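Local coordinates for protein sorbitol dehydrogenase (Gluconobacter oxydans, PDB 5ITG) that acts as a D-sorbitol dehydrogenase, probably oxidising D-sorbitol to L-sorbose with NADP(H) as its cofactor through a Rossmann-fold domain, at residues Q262-D267 and G280-G285; A182-S187 and D267-G272. One frame throughout, in Å; residues are numbered along the deposited sequence.

Contact 1 (Q262-D267 and G280-G285)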
loop_
_atom_site.group_PDB
_atom_site.type_symbol
_atom_site.label_atom_id
_atom_site.label_comp_id
_atom_site.label_asym_id
_atom_site.label_seq_id
_atom_site.Cartn_x
_atom_site.Cartn_y
_atom_site.Cartn_z
ATOM N N GLN A 262 1.166 2.922 -9.633
ATOM C CA GLN A 262 1.634 4.274 -9.398
ATOM C C GLN A 262 2.712 4.307 -8.341
ATOM O O GLN A 262 2.667 3.554 -7.363
ATOM C CB GLN A 262 0.470 5.176 -8.970
ATOM C CG GLN A 262 0.888 6.597 -8.608
ATOM C CD GLN A 262 -0.285 7.566 -8.597
ATOM O OE1 GLN A 262 -1.398 7.212 -8.193
ATOM N NE2 GLN A 262 -0.037 8.800 -9.027
ATOM N N TRP A 263 3.685 5.184 -8.546
ATOM C CA TRP A 263 4.763 5.337 -7.590
ATOM C C TRP A 263 5.217 6.785 -7.583
ATOM O O TRP A 263 5.774 7.273 -8.562
ATOM C CB TRP A 263 5.938 4.428 -7.945
ATOM C CG TRP A 263 6.971 4.322 -6.855
ATOM C CD1 TRP A 263 6.919 4.887 -5.614
ATOM C CD2 TRP A 263 8.203 3.593 -6.913
ATOM N NE1 TRP A 263 8.048 4.558 -4.893
ATOM C CE2 TRP A 263 8.851 3.764 -5.668
ATOM C CE3 TRP A 263 8.824 2.811 -7.897
ATOM C CZ2 TRP A 263 10.087 3.181 -5.383
ATOM C CZ3 TRP A 263 10.056 2.231 -7.612
ATOM C CH2 TRP A 263 10.673 2.420 -6.365
ATOM N N VAL A 264 4.943 7.466 -6.476
ATOM C CA VAL A 264 5.343 8.851 -6.303
ATOM C C VAL A 264 6.497 8.772 -5.319
ATOM O O VAL A 264 6.366 8.201 -4.242
ATOM C CB VAL A 264 4.186 9.686 -5.740
ATOM C CG1 VAL A 264 4.647 11.109 -5.481
ATOM C CG2 VAL A 264 3.024 9.680 -6.743
ATOM N N LEU A 265 7.631 9.349 -5.685
ATOM C CA LEU A 265 8.808 9.240 -4.835
ATOM C C LEU A 265 9.554 10.550 -4.641
ATOM O O LEU A 265 9.821 11.267 -5.604
ATOM C CB LEU A 265 9.728 8.193 -5.469
ATOM C CG LEU A 265 11.083 7.796 -4.891
ATOM C CD1 LEU A 265 10.894 7.052 -3.580
ATOM C CD2 LEU A 265 11.800 6.908 -5.913
ATOM N N GLU A 266 9.885 10.866 -3.393
ATOM C CA GLU A 266 10.638 12.080 -3.111
ATOM C C GLU A 266 12.051 11.849 -3.640
ATOM O O GLU A 266 12.653 10.796 -3.404
ATOM C CB GLU A 266 10.645 12.372 -1.606
ATOM C CG GLU A 266 9.317 12.956 -1.115
ATOM C CD GLU A 266 9.253 13.159 0.393
ATOM O OE1 GLU A 266 10.160 12.692 1.119
ATOM O OE2 GLU A 266 8.270 13.778 0.854
ATOM N N ASP A 267 12.568 12.829 -4.371
ATOM C CA ASP A 267 13.894 12.723 -4.970
ATOM C C ASP A 267 14.984 13.094 -3.974
ATOM O O ASP A 267 15.600 14.155 -4.079
ATOM C CB ASP A 267 13.986 13.639 -6.196
ATOM C CG ASP A 267 15.023 13.166 -7.202
ATOM O OD1 ASP A 267 15.810 12.254 -6.877
ATOM O OD2 ASP A 267 15.055 13.705 -8.320
ATOM N N GLY A 280 7.845 5.826 -15.543
ATOM C CA GLY A 280 6.591 6.365 -15.054
ATOM C C GLY A 280 6.566 6.720 -13.579
ATOM O O GLY A 280 5.517 7.091 -13.054
ATOM N N VAL A 281 7.701 6.592 -12.897
ATOM C CA VAL A 281 7.745 6.945 -11.488
ATOM C C VAL A 281 7.689 8.466 -11.456
ATOM O O VAL A 281 8.381 9.139 -12.228
ATOM C CB VAL A 281 9.040 6.453 -10.806
ATOM C CG1 VAL A 281 9.050 6.869 -9.349
ATOM C CG2 VAL A 281 9.138 4.935 -10.913
ATOM N N GLN A 282 6.856 9.003 -10.576
ATOM C CA GLN A 282 6.690 10.445 -10.465
ATOM C C GLN A 282 7.564 10.985 -9.348
ATOM O O GLN A 282 7.290 10.775 -8.169
ATOM C CB GLN A 282 5.206 10.765 -10.226
ATOM C CG GLN A 282 4.317 10.378 -11.424
ATOM C CD GLN A 282 2.831 10.213 -11.084
ATOM O OE1 GLN A 282 2.455 9.357 -10.280
ATOM N NE2 GLN A 282 1.981 11.024 -11.716
HETATM N N MSE A 283 8.638 11.669 -9.733
HETATM C CA MSE A 283 9.568 12.232 -8.766
HETATM C C MSE A 283 9.040 13.572 -8.271
HETATM O O MSE A 283 8.603 14.402 -9.066
HETATM C CB MSE A 283 10.947 12.398 -9.414
HETATM C CG MSE A 283 12.026 11.470 -8.850
HETATM SE SE MSE A 283 11.634 9.575 -8.956
HETATM C CE MSE A 283 12.701 9.131 -10.513
ATOM N N VAL A 284 9.074 13.779 -6.957
ATOM C CA VAL A 284 8.576 15.020 -6.368
ATOM C C VAL A 284 9.462 15.517 -5.239
ATOM O O VAL A 284 10.348 14.809 -4.776
ATOM C CB VAL A 284 7.169 14.830 -5.768
ATOM C CG1 VAL A 284 6.196 14.376 -6.843
ATOM C CG2 VAL A 284 7.230 13.800 -4.631
ATOM N N GLY A 285 9.191 16.734 -4.786
ATOM C CA GLY A 285 9.940 17.302 -3.680
ATOM C C GLY A 285 9.297 16.925 -2.353
ATOM O O GLY A 285 9.987 16.722 -1.349
HETATM O O HOH W 1 3.596 6.690 -11.051
#
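Two groups meet at the carboxamide oxygen OE1 of Q282: NE2 of Q262 donates to it over 2.8 Å, and water 1 lies 3.0 Å from OE1. The glutamine bond is nearly straight (168° at the hydrogen) and falls on a lone pair in the carbonyl plane, with the two amides only 26° from coplanar. The Q282 chain, extended beyond CG, carries the amide back toward Q262, just ahead of strand 263-266, while the same water accepts W263 N and sits close to G280 O. From W263 on, the backbones pair as parallel strands. W263 O takes Q282 N at 2.9 Å, Q282 O takes L265 N, L265 O takes V284 N, and V284 O takes D267 N at 3.0 Å; CA-H groups of V264, M283 and E266 add contacts to these carbonyls.

One face of the pair carries V264, where CG1 touches V284 CG2 at 3.8 Å, the side chains crossing at about a right angle. On the other, L265 and selenomethionine M283 lie alongside, CD2 to SE 4.0 Å. L265 CD2 and V281 CG1 both rest against the rim of one face of the W263 indole, and V281 CG2 reaches CE3 at 3.7 Å.

Strand 263-266 is the middle of a three-stranded mixed sheet, with 226-228 antiparallel on its other edge. W290 of helix 288-312 packs on Q262, V264 and Q282, whereas W263 and V281 reach Y44 of helix 41-46. At the far end, E266 bonds to the backbone N of N225 and V287, and D267 pairs with R273.

Contact 2 (A182-S187 and D267-G272)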
loop_
_atom_site.group_PDB
_atom_site.type_symbol
_atom_site.label_atom_id
_atom_site.label_comp_id
_atom_site.label_asym_id
_atom_site.label_seq_id
_atom_site.Cartn_x
_atom_site.Cartn_y
_atom_site.Cartn_z
ATOM N N ALA A 182 27.235 6.455 2.282
ATOM C CA ALA A 182 25.957 5.984 2.813
ATOM C C ALA A 182 25.057 5.652 1.639
ATOM O O ALA A 182 25.252 6.159 0.538
ATOM C CB ALA A 182 25.305 7.071 3.677
ATOM N N PHE A 183 24.086 4.776 1.855
ATOM C CA PHE A 183 23.145 4.455 0.790
ATOM C C PHE A 183 21.787 5.051 1.138
ATOM O O PHE A 183 21.603 5.610 2.219
ATOM C CB PHE A 183 23.027 2.933 0.571
ATOM C CG PHE A 183 22.868 2.128 1.834
ATOM C CD1 PHE A 183 21.793 2.337 2.690
ATOM C CD2 PHE A 183 23.788 1.127 2.148
ATOM C CE1 PHE A 183 21.633 1.565 3.839
ATOM C CE2 PHE A 183 23.635 0.350 3.298
ATOM C CZ PHE A 183 22.558 0.569 4.142
ATOM N N THR A 184 20.847 4.951 0.206
ATOM C CA THR A 184 19.503 5.463 0.421
ATOM C C THR A 184 18.621 4.380 1.041
ATOM O O THR A 184 18.640 3.233 0.594
ATOM C CB THR A 184 18.861 5.889 -0.916
ATOM O OG1 THR A 184 19.590 6.987 -1.476
ATOM C CG2 THR A 184 17.399 6.286 -0.709
ATOM N N VAL A 185 17.863 4.736 2.070
ATOM C CA VAL A 185 16.946 3.782 2.692
ATOM C C VAL A 185 15.584 4.109 2.076
ATOM O O VAL A 185 15.005 5.160 2.349
ATOM C CB VAL A 185 16.874 3.956 4.219
ATOM C CG1 VAL A 185 15.837 3.022 4.792
ATOM C CG2 VAL A 185 18.236 3.679 4.843
HETATM N N MSE A 186 15.084 3.203 1.245
HETATM C CA MSE A 186 13.828 3.411 0.536
HETATM C C MSE A 186 12.691 2.469 0.927
HETATM O O MSE A 186 12.615 1.332 0.465
HETATM C CB MSE A 186 14.093 3.308 -0.967
HETATM C CG MSE A 186 12.909 3.624 -1.878
HETATM SE SE MSE A 186 13.500 3.675 -3.739
HETATM C CE MSE A 186 13.512 1.787 -4.107
ATOM N N SER A 187 11.802 2.953 1.782
ATOM C CA SER A 187 10.660 2.154 2.196
ATOM C C SER A 187 9.621 2.122 1.073
ATOM O O SER A 187 9.321 3.152 0.463
ATOM C CB SER A 187 10.027 2.751 3.448
ATOM O OG SER A 187 8.820 2.088 3.770
ATOM N N ASP A 267 12.568 12.829 -4.371
ATOM C CA ASP A 267 13.894 12.723 -4.970
ATOM C C ASP A 267 14.984 13.094 -3.974
ATOM O O ASP A 267 15.600 14.155 -4.079
ATOM C CB ASP A 267 13.986 13.639 -6.196
ATOM C CG ASP A 267 15.023 13.166 -7.202
ATOM O OD1 ASP A 267 15.810 12.254 -6.877
ATOM O OD2 ASP A 267 15.055 13.705 -8.320
ATOM N N GLN A 268 15.214 12.217 -3.001
ATOM C CA GLN A 268 16.233 12.446 -1.987
ATOM C C GLN A 268 17.069 11.177 -1.891
ATOM O O GLN A 268 16.773 10.288 -1.096
ATOM C CB GLN A 268 15.582 12.739 -0.632
ATOM C CG GLN A 268 14.404 13.692 -0.700
ATOM C CD GLN A 268 13.679 13.825 0.627
ATOM O OE1 GLN A 268 13.506 12.846 1.348
ATOM N NE2 GLN A 268 13.236 15.034 0.947
ATOM N N PHE A 269 18.107 11.089 -2.718
ATOM C CA PHE A 269 18.971 9.921 -2.713
ATOM C C PHE A 269 20.396 10.277 -2.297
ATOM O O PHE A 269 20.942 11.299 -2.708
ATOM C CB PHE A 269 18.925 9.244 -4.086
ATOM C CG PHE A 269 17.619 8.538 -4.352
ATOM C CD1 PHE A 269 16.455 9.267 -4.590
ATOM C CD2 PHE A 269 17.528 7.150 -4.246
ATOM C CE1 PHE A 269 15.216 8.619 -4.708
ATOM C CE2 PHE A 269 16.298 6.500 -4.361
ATOM C CZ PHE A 269 15.143 7.236 -4.590
ATOM N N ALA A 270 20.975 9.429 -1.455
ATOM C CA ALA A 270 22.318 9.648 -0.925
ATOM C C ALA A 270 23.440 9.427 -1.925
ATOM O O ALA A 270 24.441 10.149 -1.913
ATOM C CB ALA A 270 22.540 8.757 0.296
ATOM N N ASP A 271 23.284 8.436 -2.790
ATOM C CA ASP A 271 24.332 8.133 -3.744
ATOM C C ASP A 271 23.810 7.638 -5.087
ATOM O O ASP A 271 24.156 6.543 -5.530
ATOM C CB ASP A 271 25.282 7.105 -3.122
ATOM C CG ASP A 271 26.541 6.900 -3.932
ATOM O OD1 ASP A 271 26.943 7.840 -4.650
ATOM O OD2 ASP A 271 27.135 5.807 -3.835
ATOM N N GLY A 272 22.971 8.452 -5.728
ATOM C CA GLY A 272 22.434 8.088 -7.026
ATOM C C GLY A 272 21.192 7.216 -6.998
ATOM O O GLY A 272 20.846 6.624 -5.974
HETATM O O HOH W 2 26.073 4.433 -1.597
HETATM O O HOH W 3 21.310 6.478 -3.409
#
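T184 leads with its CB toward the loop 267-272 and meets F269 first, CB lying 3.8 Å from ring atom CD2. From there the side chain forks. The methyl CG2, anti to the backbone N, sits above the CD2-CE2 side of the ring, 3.6 Å from F269 CD2 and little farther from CE2. The hydroxyl takes the other branch: with chi1 at -65°, OG1 stands beside its own backbone N and accepts the amide of A270, N to OG1 2.8 Å at 154°. It also donates to water 3 at 2.6 Å, and T222 OG1 is a further hydrogen-bond partner. That water accepts D271 N as well and donates to G272 O, which ties the turn of the loop to the threonine; it lies in the plane of the F269 ring, at the edge.

Two residues on, selenomethionine M186 makes a Met-aromatic contact with F269: SE lies 4.0 Å from CZ and as near to CE2, and the line from the ring centroid to SE is 82° off the ring normal, so it comes in at the edge. Just before the strand, the A270 methyl lies against the carbonyls of A182 and F183, and water 2 bridges A182 O to D271 OD2. The other carboxylate oxygen of D271 makes a salt bridge with K181.

Strand 184-187 runs parallel to 125-128 in the large Rossmann sheet, whose I125 also touches F269. F183 packs on helix 164-177 and V185 on helix 194-209, while P224 of the segment before strand 226-228 meets T184.

How the contacts relate
Following the chain from the N terminus, strand 184-187 comes first, then 262-267, the loop 267-272 and finally 280-285. Contact 2 closes a long loop that takes in helices 194-209, 211-220 and 237-247; contact 1 closes a short one without helix or strand between its segments. The two cross: 267-272 lies between the segments of contact 1, while its partner 182-187 lies well before them, and D267 belongs to both. Contact 1 adds edge strand 282-284 to the central strand of the small three-stranded sheet, and contact 2 fastens the loop leaving that central strand to the large Rossmann sheet. They also touch directly, the W263 indole atom CH2 packing on M186 CE at 3.7 Å.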